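Local structure of putative cytochrome P450 120 (Synechocystis sp., 2VE3) at residues N9-F18 and Q330-W340; N28-G36 and F47-F58. The protein binds haem and retinoic acid and probably works as a cytochrome P450 monooxygenase, inserting oxygen into an organic substrate. All coordinates share one frame; numbering follows the deposited sequence.

Interaction 1. Residues N9-F18 and Q330-W340; sequences NSLPIPPGDF and QFQGFHFPKGW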
loop_
_atom_site.group_PDB
_atom_site.type_symbol
_atom_site.label_atom_id
_atom_site.label_comp_id
_atom_site.label_asym_id
_atom_site.label_seq_id
_atom_site.Cartn_x
_atom_site.Cartn_y
_atom_site.Cartn_z
ATOM N N ASN A 9 36.141 -12.319 2.535
ATOM C CA ASN A 9 36.611 -10.904 2.642
ATOM C C ASN A 9 36.287 -10.267 3.995
ATOM O O ASN A 9 35.209 -10.497 4.565
ATOM C CB ASN A 9 36.070 -10.065 1.478
ATOM C CG ASN A 9 36.761 -10.387 0.149
ATOM O OD1 ASN A 9 37.975 -10.628 0.102
ATOM N ND2 ASN A 9 35.986 -10.391 -0.937
ATOM N N SER A 10 37.228 -9.456 4.483
ATOM C CA SER A 10 37.257 -8.975 5.873
ATOM C C SER A 10 36.725 -7.538 6.042
ATOM O O SER A 10 37.472 -6.621 6.405
ATOM C CB SER A 10 38.694 -9.063 6.399
ATOM O OG SER A 10 39.492 -9.917 5.585
ATOM N N LEU A 11 35.428 -7.362 5.790
ATOM C CA LEU A 11 34.775 -6.052 5.824
ATOM C C LEU A 11 33.945 -5.848 7.107
ATOM O O LEU A 11 33.442 -6.816 7.678
ATOM C CB LEU A 11 33.893 -5.885 4.580
ATOM C CG LEU A 11 34.571 -5.874 3.202
ATOM C CD1 LEU A 11 33.551 -6.089 2.122
ATOM C CD2 LEU A 11 35.339 -4.586 2.943
ATOM N N PRO A 12 33.786 -4.588 7.564
ATOM C CA PRO A 12 33.003 -4.378 8.788
ATOM C C PRO A 12 31.490 -4.483 8.547
ATOM O O PRO A 12 31.039 -4.355 7.408
ATOM C CB PRO A 12 33.352 -2.944 9.164
ATOM C CG PRO A 12 33.565 -2.277 7.830
ATOM C CD PRO A 12 34.265 -3.312 6.998
ATOM N N ILE A 13 30.724 -4.711 9.613
ATOM C CA ILE A 13 29.256 -4.599 9.567
ATOM C C ILE A 13 28.830 -3.148 9.875
ATOM O O ILE A 13 29.557 -2.433 10.571
ATOM C CB ILE A 13 28.525 -5.616 10.525
ATOM C CG1 ILE A 13 28.881 -5.363 11.992
ATOM C CG2 ILE A 13 28.803 -7.069 10.107
ATOM C CD1 ILE A 13 28.100 -6.221 12.990
ATOM N N PRO A 14 27.655 -2.709 9.350
ATOM C CA PRO A 14 27.201 -1.329 9.520
ATOM C C PRO A 14 27.150 -0.852 10.966
ATOM O O PRO A 14 27.051 -1.676 11.879
ATOM C CB PRO A 14 25.798 -1.358 8.918
ATOM C CG PRO A 14 25.876 -2.415 7.891
ATOM C CD PRO A 14 26.692 -3.481 8.543
ATOM N N PRO A 15 27.230 0.478 11.180
ATOM C CA PRO A 15 27.054 1.008 12.534
ATOM C C PRO A 15 25.589 0.948 12.956
ATOM O O PRO A 15 24.712 0.963 12.101
ATOM C CB PRO A 15 27.510 2.466 12.404
ATOM C CG PRO A 15 27.277 2.812 10.947
ATOM C CD PRO A 15 27.503 1.535 10.185
ATOM N N GLY A 16 25.331 0.888 14.256
ATOM C CA GLY A 16 23.963 0.791 14.751
ATOM C C GLY A 16 23.845 -0.005 16.040
ATOM O O GLY A 16 24.652 -0.903 16.290
ATOM N N ASP A 17 22.838 0.331 16.848
ATOM C CA ASP A 17 22.559 -0.343 18.130
ATOM C C ASP A 17 21.574 -1.515 18.001
ATOM O O ASP A 17 20.493 -1.370 17.425
ATOM C CB ASP A 17 22.008 0.659 19.143
ATOM C CG ASP A 17 22.973 1.787 19.435
ATOM O OD1 ASP A 17 24.203 1.560 19.358
ATOM O OD2 ASP A 17 22.496 2.900 19.751
ATOM N N PHE A 18 21.964 -2.665 18.544
ATOM C CA PHE A 18 21.126 -3.863 18.543
ATOM C C PHE A 18 20.136 -3.873 19.691
ATOM O O PHE A 18 19.094 -4.522 19.598
ATOM C CB PHE A 18 21.980 -5.135 18.591
ATOM C CG PHE A 18 22.460 -5.609 17.242
ATOM C CD1 PHE A 18 21.802 -5.245 16.075
ATOM C CD2 PHE A 18 23.550 -6.456 17.144
ATOM C CE1 PHE A 18 22.244 -5.700 14.841
ATOM C CE2 PHE A 18 23.989 -6.916 15.910
ATOM C CZ PHE A 18 23.329 -6.538 14.764
ATOM N N GLN A 330 28.318 -7.927 0.193
ATOM C CA GLN A 330 28.881 -6.639 0.589
ATOM C C GLN A 330 28.237 -5.503 -0.204
ATOM O O GLN A 330 27.867 -5.676 -1.361
ATOM C CB GLN A 330 30.408 -6.606 0.426
ATOM C CG GLN A 330 30.925 -6.786 -1.015
ATOM C CD GLN A 330 32.346 -6.265 -1.204
ATOM O OE1 GLN A 330 32.589 -5.052 -1.190
ATOM N NE2 GLN A 330 33.294 -7.181 -1.369
ATOM N N PHE A 331 28.104 -4.343 0.423
ATOM C CA PHE A 331 27.543 -3.182 -0.262
ATOM C C PHE A 331 28.153 -1.926 0.305
ATOM O O PHE A 331 28.189 -1.744 1.519
ATOM C CB PHE A 331 26.003 -3.144 -0.182
ATOM C CG PHE A 331 25.387 -1.907 -0.802
ATOM C CD1 PHE A 331 25.526 -1.651 -2.173
ATOM C CD2 PHE A 331 24.673 -1.001 -0.020
ATOM C CE1 PHE A 331 24.976 -0.496 -2.751
ATOM C CE2 PHE A 331 24.106 0.155 -0.593
ATOM C CZ PHE A 331 24.266 0.406 -1.961
ATOM N N GLN A 332 28.638 -1.068 -0.589
ATOM C CA GLN A 332 29.339 0.160 -0.218
ATOM C C GLN A 332 30.245 -0.012 1.001
ATOM O O GLN A 332 30.167 0.756 1.964
ATOM C CB GLN A 332 28.355 1.331 -0.068
ATOM C CG GLN A 332 28.113 2.050 -1.396
ATOM C CD GLN A 332 26.843 2.881 -1.442
ATOM O OE1 GLN A 332 26.392 3.275 -2.525
ATOM N NE2 GLN A 332 26.259 3.156 -0.278
ATOM N N GLY A 333 31.089 -1.040 0.951
ATOM C CA GLY A 333 32.099 -1.270 1.970
ATOM C C GLY A 333 31.691 -2.016 3.228
ATOM O O GLY A 333 32.514 -2.189 4.133
ATOM N N PHE A 334 30.436 -2.453 3.309
ATOM C CA PHE A 334 29.972 -3.213 4.485
ATOM C C PHE A 334 29.693 -4.688 4.195
ATOM O O PHE A 334 29.235 -5.041 3.117
ATOM C CB PHE A 334 28.719 -2.575 5.089
ATOM C CG PHE A 334 28.959 -1.234 5.713
ATOM C CD1 PHE A 334 29.692 -1.119 6.890
ATOM C CD2 PHE A 334 28.441 -0.084 5.128
ATOM C CE1 PHE A 334 29.902 0.124 7.477
ATOM C CE2 PHE A 334 28.646 1.159 5.698
ATOM C CZ PHE A 334 29.375 1.269 6.877
ATOM N N HIS A 335 29.989 -5.539 5.173
ATOM C CA HIS A 335 29.583 -6.938 5.138
ATOM C C HIS A 335 28.085 -7.011 5.457
ATOM O O HIS A 335 27.649 -6.516 6.492
ATOM C CB HIS A 335 30.414 -7.731 6.156
ATOM C CG HIS A 335 30.084 -9.189 6.223
ATOM N ND1 HIS A 335 30.133 -9.903 7.400
ATOM C CD2 HIS A 335 29.707 -10.069 5.265
ATOM C CE1 HIS A 335 29.798 -11.160 7.167
ATOM N NE2 HIS A 335 29.528 -11.286 5.882
ATOM N N PHE A 336 27.303 -7.555 4.522
ATOM C CA PHE A 336 25.885 -7.865 4.733
ATOM C C PHE A 336 25.817 -9.375 5.002
ATOM O O PHE A 336 25.810 -10.175 4.061
ATOM C CB PHE A 336 25.038 -7.488 3.498
ATOM C CG PHE A 336 24.687 -6.013 3.398
ATOM C CD1 PHE A 336 23.362 -5.610 3.278
ATOM C CD2 PHE A 336 25.682 -5.029 3.402
ATOM C CE1 PHE A 336 23.028 -4.250 3.165
ATOM C CE2 PHE A 336 25.359 -3.676 3.303
ATOM C CZ PHE A 336 24.031 -3.287 3.172
ATOM N N PRO A 337 25.811 -9.772 6.286
ATOM C CA PRO A 337 25.955 -11.190 6.659
ATOM C C PRO A 337 24.759 -12.084 6.324
ATOM O O PRO A 337 23.603 -11.699 6.511
ATOM C CB PRO A 337 26.179 -11.133 8.173
ATOM C CG PRO A 337 26.497 -9.654 8.479
ATOM C CD PRO A 337 25.716 -8.903 7.471
ATOM N N LYS A 338 25.054 -13.280 5.823
ATOM C CA LYS A 338 24.037 -14.298 5.551
ATOM C C LYS A 338 23.065 -14.490 6.730
ATOM O O LYS A 338 23.489 -14.620 7.884
ATOM C CB LYS A 338 24.724 -15.618 5.172
ATOM C CG LYS A 338 23.801 -16.819 5.126
ATOM C CD LYS A 338 24.411 -17.960 4.351
ATOM C CE LYS A 338 23.477 -19.149 4.336
ATOM N NZ LYS A 338 23.297 -19.705 5.713
ATOM N N GLY A 339 21.764 -14.486 6.441
ATOM C CA GLY A 339 20.751 -14.740 7.471
ATOM C C GLY A 339 20.267 -13.506 8.218
ATOM O O GLY A 339 19.256 -13.548 8.934
ATOM N N TRP A 340 21.000 -12.408 8.076
ATOM C CA TRP A 340 20.537 -11.126 8.576
ATOM C C TRP A 340 19.495 -10.642 7.580
ATOM O O TRP A 340 19.465 -11.110 6.433
ATOM C CB TRP A 340 21.683 -10.123 8.603
ATOM C CG TRP A 340 22.664 -10.253 9.728
ATOM C CD1 TRP A 340 23.148 -11.409 10.296
ATOM C CD2 TRP A 340 23.347 -9.171 10.370
ATOM N NE1 TRP A 340 24.061 -11.099 11.286
ATOM C CE2 TRP A 340 24.207 -9.734 11.341
ATOM C CE3 TRP A 340 23.300 -7.778 10.231
ATOM C CZ2 TRP A 340 25.019 -8.944 12.165
ATOM C CZ3 TRP A 340 24.093 -6.996 11.048
ATOM C CH2 TRP A 340 24.944 -7.579 12.003
#
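Phe334 carries its CG anti to its own carbonyl carbon (chi1 -68°), a setting that places the ring across the run of Pro12, Pro14 and Pro15. In Ile13, a chi1 of 62° puts CG1 between the backbone N and the carbonyl carbon and leaves CG2 beside the N, which sends CD1 to Trp340 CH2 and CG2 to Pro337 CG.

The Phe334 ring illustrates how proline and aromatic surfaces complement one another. CA of Pro14 sits over one face in a CH-pi contact, 4.0 Å from the ring centroid, and Pro15 CD meets the outer end of the ring, 3.8 Å from Phe334 CZ. Pro12 O lies in the ring plane at the edge, 3.5 Å from Phe334 CD1. With an alanine here, Pro14 and Pro15 would probably lose their shared aromatic partner, leaving a gap beneath the proline run.

Pro12 O does double duty. It accepts the nearly straight backbone bond from His335 N (2.7 Å, 165° at the hydrogen) and receives the CA-H of Phe334, with CA and O 3.3 Å apart. The His335 side chain leads away from the contact, and its NE2 is hydrogen-bonded to Asp328. Upstream, Leu11 rests its CD1 methyl against the side-chain amide of Gln330, 3.5 Å from CD.

Downstream, Trp340 receives Phe18 in an offset edge-to-face pair, the edge of Phe18 directed at the indole face. Their closest atoms, Phe18 CZ and Trp340 CH2, are 3.4 Å apart, and Ile13 CD1 reaches that same corner at 3.6 Å from CH2.

Turned about the type I' turn from Phe331 to Phe334, the small beta hairpin and the loop after it pack against the irregular segment 9-18. Such a proline-rich segment before the first helices, laid on the beta region, is a familiar feature of the P450 fold.

Interaction 2. Residues N28-G36 and F47-F58; sequences NFLNDGDFG and FKTRLFGKNVIF. With REA (retinoic acid), chain D.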
loop_
_atom_site.group_PDB
_atom_site.type_symbol
_atom_site.label_atom_id
_atom_site.label_comp_id
_atom_site.label_asym_id
_atom_site.label_seq_id
_atom_site.Cartn_x
_atom_site.Cartn_y
_atom_site.Cartn_z
ATOM N N ASN A 28 10.909 1.062 19.314
ATOM C CA ASN A 28 11.161 2.325 18.608
ATOM C C ASN A 28 10.578 2.276 17.194
ATOM O O ASN A 28 9.882 3.192 16.769
ATOM C CB ASN A 28 12.659 2.630 18.588
ATOM C CG ASN A 28 13.291 2.554 19.983
ATOM O OD1 ASN A 28 13.098 3.438 20.812
ATOM N ND2 ASN A 28 14.041 1.499 20.237
ATOM N N PHE A 29 10.846 1.179 16.491
ATOM C CA PHE A 29 10.241 0.891 15.188
ATOM C C PHE A 29 8.708 0.999 15.203
ATOM O O PHE A 29 8.118 1.650 14.337
ATOM C CB PHE A 29 10.672 -0.510 14.741
ATOM C CG PHE A 29 10.186 -0.895 13.376
ATOM C CD1 PHE A 29 10.767 -0.345 12.235
ATOM C CD2 PHE A 29 9.157 -1.816 13.234
ATOM C CE1 PHE A 29 10.325 -0.703 10.964
ATOM C CE2 PHE A 29 8.709 -2.187 11.965
ATOM C CZ PHE A 29 9.294 -1.627 10.826
ATOM N N LEU A 30 8.068 0.380 16.195
ATOM C CA LEU A 30 6.608 0.349 16.240
ATOM C C LEU A 30 5.957 1.661 16.698
ATOM O O LEU A 30 4.799 1.923 16.373
ATOM C CB LEU A 30 6.111 -0.832 17.079
ATOM C CG LEU A 30 6.374 -2.243 16.545
ATOM C CD1 LEU A 30 5.938 -3.271 17.585
ATOM C CD2 LEU A 30 5.661 -2.467 15.208
ATOM N N ASN A 31 6.711 2.496 17.411
ATOM C CA ASN A 31 6.143 3.667 18.049
ATOM C C ASN A 31 6.687 5.039 17.633
ATOM O O ASN A 31 5.964 6.044 17.710
ATOM C CB ASN A 31 6.219 3.486 19.562
ATOM C CG ASN A 31 5.268 2.408 20.053
ATOM O OD1 ASN A 31 4.080 2.653 20.200
ATOM N ND2 ASN A 31 5.785 1.210 20.274
ATOM N N ASP A 32 7.944 5.085 17.204
ATOM C CA ASP A 32 8.586 6.345 16.821
ATOM C C ASP A 32 8.437 6.653 15.325
ATOM O O ASP A 32 8.819 5.846 14.460
ATOM C CB ASP A 32 10.076 6.338 17.204
ATOM C CG ASP A 32 10.320 6.126 18.705
ATOM O OD1 ASP A 32 9.373 5.793 19.459
ATOM O OD2 ASP A 32 11.488 6.288 19.135
ATOM N N GLY A 33 7.897 7.834 15.018
ATOM C CA GLY A 33 7.820 8.302 13.624
ATOM C C GLY A 33 9.196 8.717 13.132
ATOM O O GLY A 33 9.366 9.135 11.989
ATOM N N ASP A 34 10.177 8.536 14.012
ATOM C CA ASP A 34 11.500 9.126 13.933
ATOM C C ASP A 34 12.566 8.097 13.541
ATOM O O ASP A 34 13.723 8.447 13.283
ATOM C CB ASP A 34 11.824 9.664 15.335
ATOM C CG ASP A 34 12.914 10.702 15.327
ATOM O OD1 ASP A 34 12.915 11.555 14.404
ATOM O OD2 ASP A 34 13.766 10.668 16.250
ATOM N N PHE A 35 12.157 6.830 13.487
ATOM C CA PHE A 35 13.083 5.699 13.510
ATOM C C PHE A 35 14.224 5.764 12.495
ATOM O O PHE A 35 15.390 5.741 12.876
ATOM C CB PHE A 35 12.323 4.366 13.411
ATOM C CG PHE A 35 13.186 3.157 13.655
ATOM C CD1 PHE A 35 13.393 2.686 14.945
ATOM C CD2 PHE A 35 13.802 2.497 12.595
ATOM C CE1 PHE A 35 14.188 1.577 15.172
ATOM C CE2 PHE A 35 14.602 1.394 12.829
ATOM C CZ PHE A 35 14.794 0.937 14.127
ATOM N N GLY A 36 13.885 5.845 11.214
ATOM C CA GLY A 36 14.880 5.752 10.141
ATOM C C GLY A 36 15.743 6.995 10.045
ATOM O O GLY A 36 16.960 6.902 9.844
ATOM N N PHE A 47 22.605 1.572 8.121
ATOM C CA PHE A 47 22.628 1.278 9.549
ATOM C C PHE A 47 22.046 -0.092 9.908
ATOM O O PHE A 47 21.282 -0.666 9.129
ATOM C CB PHE A 47 22.026 2.433 10.389
ATOM C CG PHE A 47 20.508 2.544 10.335
ATOM C CD1 PHE A 47 19.698 1.728 11.140
ATOM C CD2 PHE A 47 19.891 3.495 9.509
ATOM C CE1 PHE A 47 18.307 1.835 11.105
ATOM C CE2 PHE A 47 18.491 3.614 9.465
ATOM C CZ PHE A 47 17.698 2.788 10.266
ATOM N N LYS A 48 22.442 -0.616 11.070
ATOM C CA LYS A 48 21.891 -1.862 11.590
ATOM C C LYS A 48 21.067 -1.668 12.876
ATOM O O LYS A 48 21.279 -0.732 13.668
ATOM C CB LYS A 48 22.985 -2.921 11.792
ATOM C CG LYS A 48 23.846 -2.701 13.029
ATOM C CD LYS A 48 24.949 -3.734 13.131
ATOM C CE LYS A 48 25.970 -3.317 14.171
ATOM N NZ LYS A 48 25.375 -3.443 15.517
ATOM N N THR A 49 20.112 -2.567 13.065
ATOM C CA THR A 49 19.293 -2.575 14.254
ATOM C C THR A 49 18.877 -4.018 14.506
ATOM O O THR A 49 19.340 -4.933 13.825
ATOM C CB THR A 49 18.070 -1.630 14.092
ATOM O OG1 THR A 49 17.268 -1.653 15.278
ATOM C CG2 THR A 49 17.225 -2.021 12.898
ATOM N N ARG A 50 18.013 -4.219 15.492
ATOM C CA ARG A 50 17.434 -5.531 15.726
ATOM C C ARG A 50 15.937 -5.360 15.895
ATOM O O ARG A 50 15.476 -4.521 16.660
ATOM C CB ARG A 50 18.081 -6.200 16.934
ATOM C CG ARG A 50 17.366 -7.455 17.458
ATOM C CD ARG A 50 18.106 -7.990 18.657
ATOM N NE ARG A 50 19.391 -8.569 18.273
ATOM C CZ ARG A 50 20.498 -8.520 19.012
ATOM N NH1 ARG A 50 20.501 -7.898 20.182
ATOM N NH2 ARG A 50 21.615 -9.080 18.565
ATOM N N LEU A 51 15.180 -6.132 15.130
ATOM C CA LEU A 51 13.732 -6.023 15.158
ATOM C C LEU A 51 13.127 -7.418 15.165
ATOM O O LEU A 51 13.523 -8.263 14.379
ATOM C CB LEU A 51 13.219 -5.206 13.963
ATOM C CG LEU A 51 13.794 -3.799 13.706
ATOM C CD1 LEU A 51 13.342 -3.298 12.328
ATOM C CD2 LEU A 51 13.420 -2.811 14.786
ATOM N N PHE A 52 12.193 -7.643 16.089
ATOM C CA PHE A 52 11.455 -8.915 16.219
ATOM C C PHE A 52 12.405 -10.114 16.213
ATOM O O PHE A 52 12.155 -11.105 15.523
ATOM C CB PHE A 52 10.428 -9.075 15.091
ATOM C CG PHE A 52 9.517 -7.891 14.904
ATOM C CD1 PHE A 52 8.294 -7.830 15.564
ATOM C CD2 PHE A 52 9.872 -6.853 14.047
ATOM C CE1 PHE A 52 7.449 -6.749 15.388
ATOM C CE2 PHE A 52 9.033 -5.768 13.852
ATOM C CZ PHE A 52 7.819 -5.711 14.530
ATOM N N GLY A 53 13.513 -9.979 16.935
ATOM C CA GLY A 53 14.515 -11.030 17.063
ATOM C C GLY A 53 15.495 -11.196 15.918
ATOM O O GLY A 53 16.328 -12.104 15.969
ATOM N N LYS A 54 15.397 -10.345 14.887
ATOM C CA LYS A 54 16.323 -10.381 13.742
ATOM C C LYS A 54 17.212 -9.135 13.640
ATOM O O LYS A 54 16.761 -8.004 13.832
ATOM C CB LYS A 54 15.580 -10.531 12.399
ATOM C CG LYS A 54 14.615 -11.693 12.302
ATOM C CD LYS A 54 15.313 -12.981 11.904
ATOM C CE LYS A 54 14.504 -14.167 12.349
ATOM N NZ LYS A 54 13.045 -13.910 12.156
ATOM N N ASN A 55 18.473 -9.372 13.298
ATOM C CA ASN A 55 19.417 -8.317 12.940
ATOM C C ASN A 55 19.059 -7.775 11.567
ATOM O O ASN A 55 18.939 -8.546 10.607
ATOM C CB ASN A 55 20.840 -8.883 12.955
ATOM C CG ASN A 55 21.252 -9.381 14.349
ATOM O OD1 ASN A 55 20.764 -8.890 15.377
ATOM N ND2 ASN A 55 22.147 -10.355 14.381
ATOM N N VAL A 56 18.867 -6.456 11.483
ATOM C CA VAL A 56 18.349 -5.829 10.256
ATOM C C VAL A 56 19.238 -4.659 9.814
ATOM O O VAL A 56 19.605 -3.820 10.631
ATOM C CB VAL A 56 16.870 -5.339 10.427
ATOM C CG1 VAL A 56 16.235 -4.949 9.074
ATOM C CG2 VAL A 56 15.977 -6.418 11.121
ATOM N N ILE A 57 19.574 -4.618 8.522
ATOM C CA ILE A 57 20.285 -3.481 7.930
ATOM C C ILE A 57 19.291 -2.653 7.121
ATOM O O ILE A 57 18.630 -3.175 6.236
ATOM C CB ILE A 57 21.483 -3.939 7.039
ATOM C CG1 ILE A 57 22.440 -4.825 7.849
ATOM C CG2 ILE A 57 22.222 -2.730 6.443
ATOM C CD1 ILE A 57 23.685 -5.292 7.095
ATOM N N PHE A 58 19.163 -1.374 7.464
ATOM C CA PHE A 58 18.326 -0.442 6.711
ATOM C C PHE A 58 19.153 0.291 5.639
ATOM O O PHE A 58 20.187 0.897 5.935
ATOM C CB PHE A 58 17.691 0.582 7.652
ATOM C CG PHE A 58 16.444 0.093 8.378
ATOM C CD1 PHE A 58 15.268 0.835 8.323
ATOM C CD2 PHE A 58 16.457 -1.072 9.143
ATOM C CE1 PHE A 58 14.115 0.414 8.998
ATOM C CE2 PHE A 58 15.313 -1.494 9.821
ATOM C CZ PHE A 58 14.147 -0.748 9.750
HETATM C C1 REA D . 1.343 -4.830 1.150
HETATM C C2 REA D . 0.889 -6.162 0.561
HETATM C C3 REA D . 1.935 -7.243 0.840
HETATM C C4 REA D . 2.006 -7.526 2.338
HETATM C C5 REA D . 2.011 -6.266 3.179
HETATM C C6 REA D . 1.693 -5.015 2.639
HETATM C C7 REA D . 1.691 -3.854 3.539
HETATM C C8 REA D . 2.960 -3.246 3.941
HETATM C C9 REA D . 2.933 -2.182 4.966
HETATM C C10 REA D . 4.186 -1.940 5.651
HETATM C C11 REA D . 4.736 -0.622 5.911
HETATM C C12 REA D . 6.168 -0.675 6.205
HETATM C C13 REA D . 6.778 0.027 7.333
HETATM C C14 REA D . 8.184 -0.056 7.360
HETATM C C15 REA D . 9.061 0.934 7.958
HETATM C C16 REA D . 2.602 -4.331 0.416
HETATM C C17 REA D . 0.192 -3.843 0.952
HETATM C C18 REA D . 2.347 -6.411 4.643
HETATM C C19 REA D . 1.685 -1.413 5.329
HETATM C C20 REA D . 5.945 0.743 8.364
HETATM O O1 REA D . 8.604 1.984 8.440
HETATM O O2 REA D . 10.285 0.732 7.993
#
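Phe29, in the short helix 26-31, opens the contact by presenting both its CB and its ring to Leu51. With CG anti to the backbone N (chi1 -176°), the ring is placed against Leu51, whose CD1 sits over one face, 4.1 Å from the centroid. The other methyl, CD2, reaches back along the side chain to within 3.6 Å of Phe29 CB. The ring also borders the ligand: CE1 meets the carboxylate O2 of retinoic acid at 3.3 Å, with the oxygen near the ring plane at the edge, an approach that would suit the slightly positive rim of an aromatic ring. That carboxylate is hydrogen-bonded to Gln345.

Leu30 adds a lighter touch, its CD2 meeting the edge of Phe52 at CZ. Phe52 belongs to the type I' turn joining the two strands, and its CE2 also packs on Phe29, so the turn lies against the helix end.

Beyond the bend after helix 26-31, Phe35 drives its ring among four side chains of the strands. CE2 comes over one face of Phe58, 3.8 Å from CZ, and the two ring planes are inclined at 52°. The tip atom CZ meets Thr49 OG1 at 3.8 Å, edge on; that hydroxyl has its hydrogen bond with Glu25. Leu51 CD2 and the Phe47 edge also border the ring, and Arg39 adds a cation-pi contact.

Gly36 closes the sequence, its O 3.6 Å from CE2 of Phe47.

Helices 26-31 and 35-43 are thereby joined to the first beta hairpin by an aromatic core, in the N-terminal helix-and-sheet region of the P450 fold, and Phe29 and Phe58 carry that core into the wall of the retinoic acid pocket.

Interaction 1 is a surface contact and interaction 2 a buried one, nested along the chain inside the loop that interaction 1 closes. Interaction 2 includes strand 47-51 itself, while segment 9-18 of interaction 1 is joined to Lys48 of that strand, a residue that takes no part in the packing of interaction 2. Lys48 N lies 3.0 Å from Pro15 O. Lys48 NZ lies 2.8 Å from Gly16 O, and both are probable hydrogen bonds. The chemistry of the two contacts follows their place. The exposed contact combines proline-aromatic packing with a backbone hydrogen bond, whereas the interior one has no hydrogen bond between its segments and relies on phenylalanine and leucine, extending to the bound ligand.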